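Local structure of 4-phosphoerythronate dehydrogenase (4PRK) at residues A[122-127]-A[137-142]. The protein probably catalyses the NAD-dependent interconversion of pyruvate and D-lactate as a D-isomer-specific 2-hydroxyacid dehydrogenase. Numbering follows the deposited sequence.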
loop_
_atom_site.group_PDB
_atom_site.type_symbol
_atom_site.label_atom_id
_atom_site.label_comp_id
_atom_site.label_asym_id
_atom_site.label_seq_id
_atom_site.Cartn_x
_atom_site.Cartn_y
_atom_site.Cartn_z
ATOM N N GLY A 122 -21.218 16.738 -4.631
ATOM C CA GLY A 122 -22.628 17.024 -4.542
ATOM C C GLY A 122 -22.877 18.500 -4.385
ATOM O O GLY A 122 -23.866 19.011 -4.862
ATOM N N GLU A 123 -21.972 19.185 -3.705
ATOM C CA GLU A 123 -22.051 20.628 -3.618
ATOM C C GLU A 123 -21.773 21.264 -5.011
ATOM O O GLU A 123 -22.464 22.212 -5.392
ATOM C CB GLU A 123 -21.122 21.165 -2.540
ATOM C CG GLU A 123 -21.444 20.662 -1.134
ATOM C CD GLU A 123 -20.385 21.049 -0.097
ATOM O OE1 GLU A 123 -19.682 20.199 0.467
ATOM O OE2 GLU A 123 -20.201 22.231 0.133
ATOM N N PHE A 124 -20.799 20.745 -5.771
ATOM C CA PHE A 124 -20.619 21.228 -7.138
ATOM C C PHE A 124 -21.902 20.974 -7.918
ATOM O O PHE A 124 -22.292 21.807 -8.723
ATOM C CB PHE A 124 -19.505 20.527 -7.899
ATOM C CG PHE A 124 -18.138 21.004 -7.576
ATOM C CD1 PHE A 124 -17.662 22.185 -8.136
ATOM C CD2 PHE A 124 -17.291 20.234 -6.769
ATOM C CE1 PHE A 124 -16.387 22.610 -7.868
ATOM C CE2 PHE A 124 -16.013 20.649 -6.508
ATOM C CZ PHE A 124 -15.553 21.831 -7.069
ATOM N N LYS A 125 -22.526 19.817 -7.732
ATOM C CA LYS A 125 -23.770 19.544 -8.457
ATOM C C LYS A 125 -24.895 20.534 -8.140
ATOM O O LYS A 125 -25.544 21.054 -9.072
ATOM C CB LYS A 125 -24.289 18.121 -8.240
ATOM C CG LYS A 125 -25.095 17.626 -9.431
ATOM C CD LYS A 125 -25.917 16.404 -9.096
ATOM C CE LYS A 125 -26.448 15.691 -10.357
ATOM N NZ LYS A 125 -27.292 16.600 -11.166
ATOM N N ALA A 126 -25.154 20.763 -6.858
ATOM C CA ALA A 126 -26.187 21.708 -6.439
ATOM C C ALA A 126 -25.937 23.093 -7.048
ATOM O O ALA A 126 -26.853 23.793 -7.468
ATOM C CB ALA A 126 -26.213 21.808 -4.933
ATOM N N ASN A 127 -24.667 23.451 -7.124
ATOM C CA ASN A 127 -24.240 24.680 -7.737
ATOM C C ASN A 127 -24.490 24.700 -9.273
ATOM O O ASN A 127 -24.999 25.678 -9.821
ATOM C CB ASN A 127 -22.752 24.845 -7.467
ATOM C CG ASN A 127 -22.426 26.147 -6.836
ATOM O OD1 ASN A 127 -23.176 26.654 -6.011
ATOM N ND2 ASN A 127 -21.287 26.705 -7.216
ATOM N N ASP A 137 -13.748 29.203 -3.676
ATOM C CA ASP A 137 -12.900 28.627 -2.593
ATOM C C ASP A 137 -13.667 27.793 -1.563
ATOM O O ASP A 137 -13.103 26.903 -0.944
ATOM C CB ASP A 137 -12.165 29.724 -1.887
ATOM C CG ASP A 137 -11.188 29.216 -0.897
ATOM O OD1 ASP A 137 -10.083 28.696 -1.270
ATOM O OD2 ASP A 137 -11.536 29.372 0.280
ATOM N N SER A 138 -14.962 28.066 -1.424
ATOM C CA SER A 138 -15.782 27.367 -0.513
ATOM C C SER A 138 -15.922 25.873 -0.932
ATOM O O SER A 138 -16.284 25.063 -0.114
ATOM C CB SER A 138 -17.171 27.986 -0.522
ATOM O OG SER A 138 -17.770 27.764 -1.789
ATOM N N LEU A 139 -15.673 25.563 -2.203
ATOM C CA LEU A 139 -15.643 24.214 -2.729
ATOM C C LEU A 139 -14.220 23.659 -3.018
ATOM O O LEU A 139 -14.073 22.663 -3.722
ATOM C CB LEU A 139 -16.427 24.200 -4.042
ATOM C CG LEU A 139 -17.909 24.607 -3.894
ATOM C CD1 LEU A 139 -18.691 24.296 -5.153
ATOM C CD2 LEU A 139 -18.520 23.903 -2.687
ATOM N N ILE A 140 -13.176 24.309 -2.519
ATOM C CA ILE A 140 -11.823 23.746 -2.679
ATOM C C ILE A 140 -11.714 22.457 -1.881
ATOM O O ILE A 140 -12.368 22.272 -0.871
ATOM C CB ILE A 140 -10.754 24.753 -2.259
ATOM C CG1 ILE A 140 -9.398 24.376 -2.858
ATOM C CG2 ILE A 140 -10.670 24.915 -0.752
ATOM C CD1 ILE A 140 -8.377 25.480 -2.671
ATOM N N SER A 141 -10.911 21.533 -2.366
ATOM C CA SER A 141 -10.790 20.231 -1.745
ATOM C C SER A 141 -9.365 20.000 -1.292
ATOM O O SER A 141 -8.603 20.926 -1.190
ATOM C CB SER A 141 -11.268 19.130 -2.682
ATOM O OG SER A 141 -11.459 17.925 -1.993
ATOM N N ASN A 142 -9.034 18.763 -0.969
ATOM C CA ASN A 142 -7.685 18.442 -0.525
ATOM C C ASN A 142 -7.327 16.952 -0.773
ATOM O O ASN A 142 -8.219 16.111 -0.939
ATOM C CB ASN A 142 -7.461 18.826 0.928
ATOM C CG ASN A 142 -5.964 19.072 1.250
ATOM O OD1 ASN A 142 -5.098 19.050 0.356
ATOM N ND2 ASN A 142 -5.666 19.306 2.513
#
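Lys120 NZ is gripped by the carbonyl oxygens of Ser138 and Ile140, the residues flanking Leu139, whose side chain reaches across to Phe124, Glu123 and Asn127 on helix 121-129. No hydrogen bond links 122-127 to 137-142; the evidence is van der Waals contact, apolar between the Phe124 and Leu139 side chains but with polar side-chain atoms also against the Leu139 methyls, and 214 Å² buried. Leu139 CD1 lies over one face of the Phe124 ring, 4.0 Å from its centroid and 21° off the normal, which meets the geometry of a CH-pi contact. It is displaced toward the rim, coming within 3.8 Å of Phe124 CD1. The two side chains run past each other in opposite directions: Leu139 CB sits 3.9 Å from Phe124 CZ, while its methyl CD1 has slid back toward the root of the ring. With Phe124 CG anti to the carbonyl carbon (chi1 -79°), the ring swings toward the loop although its CB does not point there. The other methyl, Leu139 CD2, turns to Glu123, 3.8 Å from Glu123 CB and 3.7 Å from the carboxylate oxygen OE2. One turn along the helix, Asn127 ND2 approaches Leu139 CD1 at 4.1 Å. With the Phe124 ring cut back to an alanine here, Leu139 CD1 and CB would probably lose the surface they rest against, leaving a gap and a side chain freer to turn. The second subunit meets both segments: its Ser296 packs on Phe124 and its Ser11 bonds to Asp137 OD1. The contact joins a helix to the loop leading into strand 148-152 of the Rossmann sheet, and its chemistry implies a division of labour: Leu139 supplies the apolar fit, while Lys120, Asn118 and the neighbouring subunit hold the loop's polar groups.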